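Local coordinates for protein alpha-glucosidase (Pseudoalteromonas sp. K8, PDB 5HQA) that hydrolyses alpha-glucosides as a chloride-activated member of glycoside hydrolase family 97, with acarbose and a calcium ion bound in its active site, at residues G319-F323 against Y389-G393; G325-T331 against N365-Q369; Y192-V196 against A207-P211. All coordinates share one frame; numbering follows the deposited sequence.

Contact 1: G319-F323 against Y389-G393; sequences GDWFF and YVADG. With AC1 (4,6-dideoxy-4-{[(1S,4R,5S,6S)-4,5,6-trihydroxy-3-(hydroxymethyl)cyclohex-2-en-1-yl]amino}-alpha-D-glucopyranose), chain B.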
ATOM      1  N   GLY A 319      -8.044   7.306 -29.404  1.00 25.15           N
ATOM      2  CA  GLY A 319      -6.709   7.393 -29.954  1.00 25.38           C
ATOM      3  C   GLY A 319      -5.723   6.626 -29.109  1.00 30.65           C
ATOM      4  O   GLY A 319      -5.866   5.414 -28.919  1.00 35.18           O
ATOM      5  N   ASP A 320      -4.727   7.323 -28.575  1.00 28.53           N
ATOM      6  CA  ASP A 320      -3.747   6.729 -27.672  1.00 27.51           C
ATOM      7  C   ASP A 320      -3.890   7.459 -26.338  1.00 24.90           C
ATOM      8  O   ASP A 320      -3.325   8.542 -26.155  1.00 24.90           O
ATOM      9  CB  ASP A 320      -2.339   6.846 -28.247  1.00 34.43           C
ATOM     10  CG  ASP A 320      -1.341   5.951 -27.532  1.00 49.74           C
ATOM     11  OD1 ASP A 320      -1.629   5.523 -26.390  1.00 51.46           O
ATOM     12  OD2 ASP A 320      -0.264   5.680 -28.113  1.00 56.57           O
ATOM     13  N   TRP A 321      -4.656   6.877 -25.408  1.00 20.68           N
ATOM     14  CA  TRP A 321      -5.037   7.620 -24.209  1.00 19.37           C
ATOM     15  C   TRP A 321      -3.836   7.976 -23.338  1.00 19.87           C
ATOM     16  O   TRP A 321      -3.919   8.937 -22.569  1.00 20.53           O
ATOM     17  CB  TRP A 321      -6.077   6.836 -23.396  1.00 17.66           C
ATOM     18  CG  TRP A 321      -5.589   5.519 -22.862  1.00 18.78           C
ATOM     19  CD1 TRP A 321      -5.758   4.291 -23.438  1.00 20.31           C
ATOM     20  CD2 TRP A 321      -4.858   5.293 -21.648  1.00 18.92           C
ATOM     21  NE1 TRP A 321      -5.181   3.318 -22.657  1.00 18.99           N
ATOM     22  CE2 TRP A 321      -4.622   3.907 -21.553  1.00 20.48           C
ATOM     23  CE3 TRP A 321      -4.388   6.128 -20.626  1.00 19.06           C
ATOM     24  CZ2 TRP A 321      -3.929   3.338 -20.485  1.00 21.47           C
ATOM     25  CZ3 TRP A 321      -3.701   5.558 -19.565  1.00 18.81           C
ATOM     26  CH2 TRP A 321      -3.476   4.178 -19.503  1.00 19.85           C
ATOM     27  N   PHE A 322      -2.722   7.234 -23.446  0.50 19.32           N
ATOM     28  CA  PHE A 322      -1.508   7.575 -22.699  0.50 19.50           C
ATOM     29  C   PHE A 322      -1.065   9.006 -22.979  0.50 18.55           C
ATOM     30  O   PHE A 322      -0.422   9.634 -22.129  0.50 18.21           O
ATOM     31  CB  PHE A 322      -0.381   6.580 -23.038  0.50 19.74           C
ATOM     32  CG  PHE A 322       0.941   6.833 -22.309  0.50 18.64           C
ATOM     33  CD1 PHE A 322       1.912   7.673 -22.853  0.50 20.10           C
ATOM     34  CD2 PHE A 322       1.228   6.194 -21.108  0.50 15.46           C
ATOM     35  CE1 PHE A 322       3.121   7.895 -22.198  0.50 19.79           C
ATOM     36  CE2 PHE A 322       2.442   6.419 -20.445  0.50 10.63           C
ATOM     37  CZ  PHE A 322       3.381   7.265 -20.990  0.50 10.80           C
ATOM     38  N   PHE A 323      -1.413   9.544 -24.149  1.00 18.68           N
ATOM     39  CA  PHE A 323      -1.002  10.885 -24.556  1.00 19.53           C
ATOM     40  C   PHE A 323      -2.113  11.920 -24.451  1.00 19.81           C
ATOM     41  O   PHE A 323      -1.922  13.052 -24.896  1.00 20.31           O
ATOM     42  CB  PHE A 323      -0.465  10.862 -25.993  1.00 25.64           C
ATOM     43  CG  PHE A 323       0.732   9.979 -26.162  1.00 31.73           C
ATOM     44  CD1 PHE A 323       1.973  10.384 -25.702  1.00 36.86           C
ATOM     45  CD2 PHE A 323       0.611   8.726 -26.736  1.00 32.48           C
ATOM     46  CE1 PHE A 323       3.077   9.561 -25.829  1.00 37.55           C
ATOM     47  CE2 PHE A 323       1.712   7.901 -26.867  1.00 34.09           C
ATOM     48  CZ  PHE A 323       2.946   8.320 -26.412  1.00 35.89           C
ATOM     49  N   TYR A 389      -2.772   8.244 -12.542  1.00 10.66           N
ATOM     50  CA  TYR A 389      -1.757   9.236 -12.889  1.00 10.79           C
ATOM     51  C   TYR A 389      -0.722   8.604 -13.824  1.00 12.16           C
ATOM     52  O   TYR A 389       0.479   8.611 -13.566  1.00 13.20           O
ATOM     53  CB  TYR A 389      -1.111   9.799 -11.619  1.00  9.85           C
ATOM     54  CG  TYR A 389      -2.120  10.481 -10.706  1.00 12.69           C
ATOM     55  CD1 TYR A 389      -2.919   9.739  -9.841  1.00 10.56           C
ATOM     56  CD2 TYR A 389      -2.287  11.862 -10.729  1.00 11.58           C
ATOM     57  CE1 TYR A 389      -3.865  10.352  -9.028  1.00 13.20           C
ATOM     58  CE2 TYR A 389      -3.230  12.491  -9.910  1.00 12.19           C
ATOM     59  CZ  TYR A 389      -4.012  11.726  -9.061  1.00 14.61           C
ATOM     60  OH  TYR A 389      -4.944  12.330  -8.237  1.00 14.23           O
ATOM     61  N   VAL A 390      -1.183   8.047 -14.945  1.00 11.17           N
ATOM     62  CA  VAL A 390      -0.285   7.278 -15.809  1.00 11.38           C
ATOM     63  C   VAL A 390       0.653   8.233 -16.550  1.00 13.84           C
ATOM     64  O   VAL A 390       0.227   9.012 -17.406  1.00 12.40           O
ATOM     65  CB  VAL A 390      -1.062   6.391 -16.788  1.00 13.76           C
ATOM     66  CG1 VAL A 390      -0.092   5.721 -17.768  1.00 13.37           C
ATOM     67  CG2 VAL A 390      -1.826   5.333 -16.019  1.00 12.63           C
ATOM     68  N   ALA A 391       1.938   8.165 -16.218  1.00 13.19           N
ATOM     69  CA  ALA A 391       3.020   8.869 -16.893  1.00 12.67           C
ATOM     70  C   ALA A 391       4.320   8.270 -16.374  1.00 11.34           C
ATOM     71  O   ALA A 391       4.365   7.744 -15.257  1.00 10.51           O
ATOM     72  CB  ALA A 391       2.982  10.384 -16.630  1.00 11.04           C
ATOM     73  N   ASP A 392       5.370   8.351 -17.188  1.00 11.29           N
ATOM     74  CA  ASP A 392       6.657   7.824 -16.756  1.00 10.17           C
ATOM     75  C   ASP A 392       7.165   8.580 -15.532  1.00 11.90           C
ATOM     76  O   ASP A 392       6.743   9.705 -15.242  1.00 13.34           O
ATOM     77  CB  ASP A 392       7.688   7.932 -17.875  1.00 11.74           C
ATOM     78  CG  ASP A 392       7.469   6.911 -18.981  1.00 20.48           C
ATOM     79  OD1 ASP A 392       6.474   6.136 -18.924  1.00 18.77           O
ATOM     80  OD2 ASP A 392       8.301   6.897 -19.918  1.00 18.10           O
ATOM     81  N   GLY A 393       8.087   7.938 -14.811  1.00 10.19           N
ATOM     82  CA  GLY A 393       8.758   8.574 -13.686  1.00  9.52           C
ATOM     83  C   GLY A 393       9.252   9.972 -14.026  1.00 11.26           C
ATOM     84  O   GLY A 393       9.855  10.183 -15.082  1.00 11.72           O
TER
HETATM   85  C1  AC1 B   3       1.086   1.779 -18.106  1.00 28.84           C
HETATM   86  O2  AC1 B   3       2.593   1.857 -16.247  1.00 22.59           O
HETATM   87  C2  AC1 B   3       1.228   2.099 -16.625  1.00 22.81           C
HETATM   88  C4A AC1 B   3      -6.193   1.283 -15.263  1.00 15.05           C
HETATM   89  C3  AC1 B   3       0.271   1.294 -15.787  1.00 17.22           C
HETATM   90  O3  AC1 B   3       0.480   1.565 -14.390  1.00 15.78           O
HETATM   91  C4  AC1 B   3      -1.145   1.585 -16.207  1.00 15.63           C
HETATM   92  N4A AC1 B   3      -2.171   1.062 -15.250  1.00 14.18           N
HETATM   93  C5  AC1 B   3      -1.198   0.883 -17.555  1.00 23.06           C
HETATM   94  O5  AC1 B   3      -0.355   1.656 -18.506  1.00 25.95           O
HETATM   95  C6  AC1 B   3      -2.570   0.741 -18.139  1.00 22.42           C
HETATM   96  C1B AC1 B   3      -3.231   2.056 -14.851  1.00 19.62           C
HETATM   97  C2B AC1 B   3      -4.253   1.375 -13.722  1.00 19.86           C
HETATM   98  O2B AC1 B   3      -3.441   0.803 -12.696  1.00 13.05           O
HETATM   99  C3B AC1 B   3      -5.142   0.464 -14.318  1.00 18.63           C
HETATM  100  O3B AC1 B   3      -5.921  -0.286 -13.353  1.00 17.17           O
HETATM  101  O4  AC1 B   3      -7.013   0.379 -15.977  1.00 14.28           O
HETATM  102  C5B AC1 B   3      -5.540   2.176 -16.192  1.00 14.41           C
HETATM  103  C7B AC1 B   3      -3.987   2.587 -15.935  1.00 14.01           C
HETATM  104  C6B AC1 B   3      -6.437   3.144 -16.981  1.00 15.74           C
HETATM  105  O6B AC1 B   3      -6.865   4.138 -16.103  1.00 22.24           O
HETATM  106  O   HOH W   1       1.158   9.560 -19.937  1.00 18.41           O
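Val390 meets Trp321 and Phe322 with different parts of its forked side chain, and this fork organises the compact half of the contact. Its CB lies at the edge of the Trp321 indole, near the ring plane, 3.9 Å from CZ3. Branch CG1 turns to the Phe322 ring instead and comes within 3.6 Å of CD2 in the conformer described here, one of two for that residue. The second branch, CG2, goes to the inhibitor, 3.5 Å from C7B of the AC1 cyclitol ring. Trp321 reaches the same ligand because its CG takes the crowded position between backbone N and carbonyl carbon (chi1 63°), which brings the six-membered end of the indole to methyl C6 of AC1, 3.8 Å from CZ2. A leucine in place of Trp321 would probably open a gap beside this methyl and leave Val390 without the ring edge it rests on. Trp317 and Trp280 meet the indole from elsewhere in the chain.

Toward Asp392 the packing thins. Its OD1 stands 3.9 Å from Phe322 CZ, at the ring edge, and no direct hydrogen bond joins the two segments. A water over one face of the Phe322 ring spans the backbones, 2.7 Å from Phe322 O and 2.8 Å from Val390 O, although nearby acceptors outnumber its protons. Both segments follow parallel strands, 307-310 and 384-388, and such loops at the C-terminal ends of the strands build the substrate pocket of a TIM-barrel glycosidase.

Contact 2: G325-T331 against N365-Q369; sequences GDVFSFT and NYRKQ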
ATOM      1  N   GLY A 325      -3.626  13.320 -21.732  1.00 19.41           N
ATOM      2  CA  GLY A 325      -3.817  13.980 -20.447  1.00 17.07           C
ATOM      3  C   GLY A 325      -4.373  15.389 -20.554  1.00 18.39           C
ATOM      4  O   GLY A 325      -5.104  15.838 -19.668  1.00 19.57           O
ATOM      5  N   ASP A 326      -4.057  16.100 -21.643  1.00 19.31           N
ATOM      6  CA  ASP A 326      -4.543  17.466 -21.805  1.00 19.30           C
ATOM      7  C   ASP A 326      -6.033  17.536 -22.112  1.00 21.83           C
ATOM      8  O   ASP A 326      -6.644  18.583 -21.876  1.00 22.38           O
ATOM      9  CB  ASP A 326      -3.804  18.191 -22.939  1.00 20.55           C
ATOM     10  CG  ASP A 326      -2.325  18.400 -22.660  1.00 29.21           C
ATOM     11  OD1 ASP A 326      -1.824  18.042 -21.563  1.00 27.65           O
ATOM     12  OD2 ASP A 326      -1.656  18.944 -23.563  1.00 31.37           O
ATOM     13  N   VAL A 327      -6.629  16.477 -22.660  1.00 21.67           N
ATOM     14  CA  VAL A 327      -7.964  16.584 -23.250  1.00 22.28           C
ATOM     15  C   VAL A 327      -9.036  15.804 -22.506  1.00 21.96           C
ATOM     16  O   VAL A 327     -10.213  15.909 -22.882  1.00 22.31           O
ATOM     17  CB  VAL A 327      -7.962  16.167 -24.735  1.00 25.30           C
ATOM     18  CG1 VAL A 327      -7.067  17.101 -25.529  1.00 27.05           C
ATOM     19  CG2 VAL A 327      -7.522  14.717 -24.888  1.00 22.04           C
ATOM     20  N   PHE A 328      -8.683  15.022 -21.485  1.00 20.32           N
ATOM     21  CA  PHE A 328      -9.698  14.337 -20.690  1.00 19.09           C
ATOM     22  C   PHE A 328     -10.699  15.336 -20.125  1.00 19.39           C
ATOM     23  O   PHE A 328     -10.316  16.369 -19.567  1.00 19.62           O
ATOM     24  CB  PHE A 328      -9.046  13.572 -19.537  1.00 17.49           C
ATOM     25  CG  PHE A 328      -8.475  12.246 -19.924  1.00 17.90           C
ATOM     26  CD1 PHE A 328      -9.250  11.309 -20.591  1.00 19.72           C
ATOM     27  CD2 PHE A 328      -7.163  11.930 -19.610  1.00 18.58           C
ATOM     28  CE1 PHE A 328      -8.725  10.069 -20.941  1.00 22.40           C
ATOM     29  CE2 PHE A 328      -6.625  10.699 -19.955  1.00 20.49           C
ATOM     30  CZ  PHE A 328      -7.407   9.764 -20.625  1.00 21.02           C
ATOM     31  N   SER A 329     -11.983  15.031 -20.279  1.00 17.68           N
ATOM     32  CA  SER A 329     -13.038  15.697 -19.529  1.00 18.71           C
ATOM     33  C   SER A 329     -13.419  14.822 -18.344  1.00 19.88           C
ATOM     34  O   SER A 329     -13.534  13.599 -18.475  1.00 19.96           O
ATOM     35  CB  SER A 329     -14.272  15.949 -20.400  1.00 19.49           C
ATOM     36  OG  SER A 329     -15.361  16.423 -19.618  1.00 20.15           O
ATOM     37  N   PHE A 330     -13.608  15.442 -17.185  1.00 16.21           N
ATOM     38  CA  PHE A 330     -14.036  14.699 -16.010  1.00 15.92           C
ATOM     39  C   PHE A 330     -15.487  14.972 -15.659  1.00 18.26           C
ATOM     40  O   PHE A 330     -15.942  14.585 -14.579  1.00 20.88           O
ATOM     41  CB  PHE A 330     -13.093  14.997 -14.845  1.00 15.37           C
ATOM     42  CG  PHE A 330     -11.666  14.616 -15.149  1.00 16.81           C
ATOM     43  CD1 PHE A 330     -11.263  13.288 -15.080  1.00 16.61           C
ATOM     44  CD2 PHE A 330     -10.748  15.570 -15.565  1.00 16.22           C
ATOM     45  CE1 PHE A 330      -9.966  12.922 -15.386  1.00 15.88           C
ATOM     46  CE2 PHE A 330      -9.437  15.210 -15.870  1.00 16.49           C
ATOM     47  CZ  PHE A 330      -9.048  13.883 -15.782  1.00 16.41           C
ATOM     48  N   THR A 331     -16.233  15.593 -16.568  1.00 18.12           N
ATOM     49  CA  THR A 331     -17.668  15.776 -16.406  1.00 20.27           C
ATOM     50  C   THR A 331     -18.490  15.289 -17.585  1.00 23.72           C
ATOM     51  O   THR A 331     -19.693  15.065 -17.410  1.00 24.90           O
ATOM     52  CB  THR A 331     -18.009  17.259 -16.179  1.00 21.37           C
ATOM     53  OG1 THR A 331     -17.415  18.043 -17.224  1.00 22.57           O
ATOM     54  CG2 THR A 331     -17.498  17.739 -14.833  1.00 21.30           C
ATOM     55  N   ASN A 365      -4.964  19.792 -15.623  1.00 17.23           N
ATOM     56  CA  ASN A 365      -6.239  19.577 -16.298  1.00 16.36           C
ATOM     57  C   ASN A 365      -7.245  18.908 -15.372  1.00 19.02           C
ATOM     58  O   ASN A 365      -8.445  19.198 -15.433  1.00 19.02           O
ATOM     59  CB  ASN A 365      -6.030  18.736 -17.558  1.00 16.55           C
ATOM     60  CG  ASN A 365      -7.333  18.438 -18.278  1.00 20.24           C
ATOM     61  OD1 ASN A 365      -8.049  19.349 -18.684  1.00 22.69           O
ATOM     62  ND2 ASN A 365      -7.644  17.155 -18.446  1.00 19.21           N
ATOM     63  N   TYR A 366      -6.778  18.000 -14.513  1.00 16.97           N
ATOM     64  CA  TYR A 366      -7.671  17.388 -13.531  1.00 16.37           C
ATOM     65  C   TYR A 366      -8.066  18.394 -12.459  1.00 16.61           C
ATOM     66  O   TYR A 366      -9.247  18.527 -12.120  1.00 19.33           O
ATOM     67  CB  TYR A 366      -6.983  16.176 -12.902  1.00 15.62           C
ATOM     68  CG  TYR A 366      -7.822  15.362 -11.933  1.00 16.11           C
ATOM     69  CD1 TYR A 366      -9.203  15.255 -12.071  1.00 15.94           C
ATOM     70  CD2 TYR A 366      -7.214  14.680 -10.882  1.00 16.88           C
ATOM     71  CE1 TYR A 366      -9.961  14.487 -11.178  1.00 14.23           C
ATOM     72  CE2 TYR A 366      -7.954  13.912  -9.996  1.00 15.72           C
ATOM     73  CZ  TYR A 366      -9.319  13.818 -10.149  1.00 16.30           C
ATOM     74  OH  TYR A 366     -10.030  13.059  -9.250  1.00 16.70           O
ATOM     75  N   ARG A 367      -7.083  19.118 -11.921  1.00 15.70           N
ATOM     76  CA  ARG A 367      -7.347  20.055 -10.833  1.00 16.64           C
ATOM     77  C   ARG A 367      -8.393  21.091 -11.232  1.00 19.99           C
ATOM     78  O   ARG A 367      -9.280  21.428 -10.435  1.00 18.29           O
ATOM     79  CB  ARG A 367      -6.038  20.731 -10.415  1.00 19.60           C
ATOM     80  CG  ARG A 367      -6.211  21.982  -9.575  1.00 27.51           C
ATOM     81  CD  ARG A 367      -6.499  21.649  -8.132  1.00 34.87           C
ATOM     82  NE  ARG A 367      -5.287  21.262  -7.418  1.00 38.86           N
ATOM     83  CZ  ARG A 367      -4.873  21.801  -6.277  1.00 29.58           C
ATOM     84  NH1 ARG A 367      -5.569  22.756  -5.688  1.00 25.70           N
ATOM     85  NH2 ARG A 367      -3.763  21.361  -5.714  1.00 29.04           N
ATOM     86  N   LYS A 368      -8.325  21.596 -12.467  1.00 19.51           N
ATOM     87  CA  LYS A 368      -9.267  22.638 -12.851  1.00 22.73           C
ATOM     88  C   LYS A 368     -10.688  22.111 -12.965  1.00 22.40           C
ATOM     89  O   LYS A 368     -11.631  22.890 -12.802  1.00 22.86           O
ATOM     90  CB  LYS A 368      -8.829  23.312 -14.156  1.00 28.08           C
ATOM     91  CG  LYS A 368      -9.122  22.554 -15.428  1.00 39.69           C
ATOM     92  CD  LYS A 368      -8.380  23.189 -16.616  1.00 48.17           C
ATOM     93  CE  LYS A 368      -8.524  22.358 -17.901  1.00 46.98           C
ATOM     94  NZ  LYS A 368      -7.291  22.381 -18.762  1.00 43.19           N
ATOM     95  N   GLN A 369     -10.867  20.811 -13.200  1.00 20.58           N
ATOM     96  CA  GLN A 369     -12.197  20.219 -13.335  1.00 21.12           C
ATOM     97  C   GLN A 369     -12.648  19.479 -12.085  1.00 19.14           C
ATOM     98  O   GLN A 369     -13.780  18.987 -12.043  1.00 20.29           O
ATOM     99  CB  GLN A 369     -12.232  19.246 -14.515  1.00 19.55           C
ATOM    100  CG  GLN A 369     -11.804  19.818 -15.838  1.00 20.41           C
ATOM    101  CD  GLN A 369     -11.876  18.774 -16.929  1.00 22.83           C
ATOM    102  OE1 GLN A 369     -12.943  18.207 -17.192  1.00 21.15           O
ATOM    103  NE2 GLN A 369     -10.737  18.493 -17.560  1.00 20.65           N
TER
HETATM  104  O   HOH W   2      -5.716  20.977 -20.853  1.00 27.80           O
HETATM  105  O   HOH W   3     -15.295  19.441 -16.856  1.00 27.65           O
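One face of the Phe330 ring receives the edge of Tyr366, whose CD1 sits 3.7 Å above the plane, over the ring centre. This is an edge-to-face pair with its planes at 50°, tilted well short of perpendicular, and the centroids of the Phe330 and Tyr366 rings are 4.8 Å apart. Phe330 also makes an edge-to-face pair with His357, which in turn hydrogen-bonds Tyr366 OH, so the same histidine serves both aromatic residues. Two amides come to Phe330 obliquely: NE2 of Gln369 lies 3.5 Å from CD2, while ND2 of Asn365 approaches CE2.

Both amide nitrogens are directed at one backbone oxygen. Asn365 ND2 donates to a lone pair of Phe328 O at 3.0 Å, and Gln369 NE2 donates to the same Phe328 O, also at 3.0 Å; each bond is nearly straight and lies in the plane of its amide. The other end of the Gln369 amide is an acceptor. OE1 takes the N-H of Phe330 at 2.8 Å, from a donor 40° out of the carbonyl plane. The reach comes from a side chain extended beyond CG (chi2 180°). A water donates to Gln369 OE1 at 2.7 Å and also hydrogen-bonds Thr331 OG1, at the margin of the contact; a second water links Asp326 O to Lys368 NZ.

With NE2 donating a hydrogen bond and OE1 accepting one, the orientation of the Gln369 amide is well defined. Gln369 OE1 satisfies the N-H of Phe330, both amide nitrogens engage Phe328 O, and the direct hydrogen bonds to helix 363-379 thus all come from neutral groups.

Contact 3: Y192-V196 against A207-P211; sequences YAAMV and ADLTP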
ATOM      1  N   TYR A 192       5.797  17.429   2.210  1.00 12.70           N
ATOM      2  CA  TYR A 192       7.212  17.104   2.216  1.00 12.38           C
ATOM      3  C   TYR A 192       7.465  16.187   1.031  1.00 12.44           C
ATOM      4  O   TYR A 192       6.529  15.654   0.430  1.00 11.48           O
ATOM      5  CB  TYR A 192       7.603  16.442   3.539  1.00 10.91           C
ATOM      6  CG  TYR A 192       9.058  16.555   3.963  1.00 12.16           C
ATOM      7  CD1 TYR A 192       9.513  17.664   4.683  1.00 11.97           C
ATOM      8  CD2 TYR A 192       9.963  15.520   3.700  1.00 12.44           C
ATOM      9  CE1 TYR A 192      10.837  17.751   5.103  1.00 11.61           C
ATOM     10  CE2 TYR A 192      11.291  15.597   4.123  1.00 12.21           C
ATOM     11  CZ  TYR A 192      11.717  16.717   4.819  1.00 11.57           C
ATOM     12  OH  TYR A 192      13.023  16.791   5.240  1.00 12.34           O
ATOM     13  N   ALA A 193       8.737  16.032   0.685  1.00 11.09           N
ATOM     14  CA  ALA A 193       9.136  15.171  -0.422  1.00 12.09           C
ATOM     15  C   ALA A 193       9.347  13.746   0.075  1.00 12.74           C
ATOM     16  O   ALA A 193       9.871  13.535   1.171  1.00 11.97           O
ATOM     17  CB  ALA A 193      10.423  15.693  -1.068  1.00 10.72           C
ATOM     18  N   ALA A 194       8.951  12.765  -0.739  1.00 10.61           N
ATOM     19  CA  ALA A 194       9.160  11.375  -0.352  1.00  9.82           C
ATOM     20  C   ALA A 194      10.647  11.067  -0.232  1.00 12.71           C
ATOM     21  O   ALA A 194      11.483  11.624  -0.947  1.00 12.51           O
ATOM     22  CB  ALA A 194       8.530  10.412  -1.362  1.00  8.87           C
ATOM     23  N   MET A 195      10.965  10.151   0.678  1.00 10.13           N
ATOM     24  CA  MET A 195      12.326   9.678   0.878  1.00  9.69           C
ATOM     25  C   MET A 195      12.573   8.438   0.022  1.00 14.30           C
ATOM     26  O   MET A 195      11.829   7.456   0.098  1.00 13.69           O
ATOM     27  CB  MET A 195      12.560   9.365   2.354  1.00 11.31           C
ATOM     28  CG  MET A 195      13.944   8.833   2.671  1.00 14.19           C
ATOM     29  SD  MET A 195      14.102   8.507   4.452  1.00 16.94           S
ATOM     30  CE  MET A 195      13.023   7.077   4.671  1.00 16.10           C
ATOM     31  N   VAL A 196      13.611   8.501  -0.791  1.00 10.31           N
ATOM     32  CA  VAL A 196      14.224   7.361  -1.452  1.00  9.83           C
ATOM     33  C   VAL A 196      15.514   7.065  -0.694  1.00 12.39           C
ATOM     34  O   VAL A 196      16.071   7.957  -0.051  1.00 13.00           O
ATOM     35  CB  VAL A 196      14.458   7.752  -2.929  1.00 13.66           C
ATOM     36  CG1 VAL A 196      15.635   7.053  -3.536  1.00 12.35           C
ATOM     37  CG2 VAL A 196      13.157   7.593  -3.732  1.00 11.05           C
ATOM     38  N   ALA A 207      19.090   9.348   3.171  1.00 10.54           N
ATOM     39  CA  ALA A 207      17.839   9.903   2.668  1.00 11.22           C
ATOM     40  C   ALA A 207      18.098  10.692   1.392  1.00 13.60           C
ATOM     41  O   ALA A 207      19.016  11.518   1.326  1.00 13.97           O
ATOM     42  CB  ALA A 207      17.185  10.803   3.721  1.00 12.13           C
ATOM     43  N   ASP A 208      17.293  10.420   0.371  1.00 11.28           N
ATOM     44  CA  ASP A 208      17.410  11.065  -0.935  1.00 11.40           C
ATOM     45  C   ASP A 208      16.009  11.578  -1.264  1.00 11.24           C
ATOM     46  O   ASP A 208      15.148  10.805  -1.690  1.00 11.52           O
ATOM     47  CB  ASP A 208      17.934  10.062  -1.964  1.00 13.14           C
ATOM     48  CG  ASP A 208      18.237  10.693  -3.313  1.00 19.15           C
ATOM     49  OD1 ASP A 208      17.490  11.602  -3.740  1.00 17.93           O
ATOM     50  OD2 ASP A 208      19.219  10.257  -3.963  1.00 22.01           O
ATOM     51  N   LEU A 209      15.760  12.862  -1.020  1.00 10.55           N
ATOM     52  CA  LEU A 209      14.410  13.407  -1.128  1.00 11.09           C
ATOM     53  C   LEU A 209      14.064  13.668  -2.588  1.00 11.89           C
ATOM     54  O   LEU A 209      14.852  14.265  -3.320  1.00 12.50           O
ATOM     55  CB  LEU A 209      14.288  14.699  -0.321  1.00  9.50           C
ATOM     56  CG  LEU A 209      14.529  14.545   1.182  1.00  9.60           C
ATOM     57  CD1 LEU A 209      14.257  15.862   1.882  1.00 11.13           C
ATOM     58  CD2 LEU A 209      13.642  13.438   1.773  1.00  9.36           C
ATOM     59  N   THR A 210      12.884  13.240  -3.007  1.00 10.04           N
ATOM     60  CA  THR A 210      12.495  13.418  -4.402  1.00 10.17           C
ATOM     61  C   THR A 210      12.222  14.891  -4.683  1.00  9.76           C
ATOM     62  O   THR A 210      11.372  15.490  -4.016  1.00 11.37           O
ATOM     63  CB  THR A 210      11.270  12.568  -4.704  1.00 11.05           C
ATOM     64  OG1 THR A 210      11.599  11.193  -4.477  1.00 10.76           O
ATOM     65  CG2 THR A 210      10.862  12.752  -6.152  1.00 10.48           C
ATOM     66  N   PRO A 211      12.901  15.507  -5.641  1.00  9.97           N
ATOM     67  CA  PRO A 211      12.905  16.968  -5.741  1.00 10.57           C
ATOM     68  C   PRO A 211      11.809  17.526  -6.643  1.00 13.65           C
ATOM     69  O   PRO A 211      11.182  16.815  -7.434  1.00 13.76           O
ATOM     70  CB  PRO A 211      14.277  17.249  -6.359  1.00 11.73           C
ATOM     71  CG  PRO A 211      14.470  16.085  -7.280  1.00 13.66           C
ATOM     72  CD  PRO A 211      13.914  14.895  -6.519  1.00 13.37           C
TER
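Met195 faces Leu209, and Val196 faces Asp208, in two successive antiparallel pairs. Val196 and Asp208 form the hydrogen-bonded pair: Val196 N donates to Asp208 O at 2.9 Å, and Asp208 N returns a bond to Val196 O at 2.8 Å. Met195 and Leu209 form the non-hydrogen-bonded pair beside it. Past the regular strand, Thr210 N still finds Ala194 O at 3.0 Å, and that oxygen also accepts a CA-H...O contact from Leu209, 3.4 Å from CA.

The apolar contacts gather largely around Leu209. Having CG anti to the carbonyl carbon (chi1 -62°) helps put the leucine fork where CD1 reaches the Tyr192 ring, 3.7 Å from CE2. The Leu209 CB lies 4.1 Å from Ala193 CB. Met195 runs extended and then bends at its last torsion (chi3 70°), resting SD on Ala207 CB at 3.9 Å.

Strands 195-199 and 204-209 form a beta hairpin in the N-terminal region, whose family belongs to the galactose mutarotase clan. The sheet continues from strand 204-209 to strand 122-134, which Ala207, Leu209 and Met195 all touch. On the opposite face of the hairpin from Met195 and Leu209, Val196 and Asp208 lie side by side, pointing the same way.

Other carbons press against backbone oxygens. Leu209 CD2 lies against the carbonyls of Ala193 and Ala194, and the Ala193 CB methyl makes a short, tight contact with Thr210 O at 3.1 Å.

The polar ends of these side chains find their partners elsewhere. Tyr192 OH hydrogen-bonds Glu128, and Asp208 forms a salt bridge with Arg148 as well as a hydrogen bond to Asn198. Thr210 OG1 bonds to Arg148 and to Asp411, a residue of the catalytic region.

From the N terminus, contact 3 comes first, closing the beta hairpin whose strands 195-199 and 204-209 are joined by a short turn in the N-terminal beta region. It is complete before the barrel region begins. Contact 1 then opens at 319-323, after strand 307-310, and closes only at 389-393, after strand 384-388; contact 2 opens and closes within that span, joining a later part of the same loop to helix 363-379. The inner and outer closures pack together, Tyr389 OH lying 3.8 Å from Tyr366 CE2, with their centres 14 Å apart. Contact 3 touches neither: its centre is about 24 Å from that of contact 1 and 28 Å from that of contact 2.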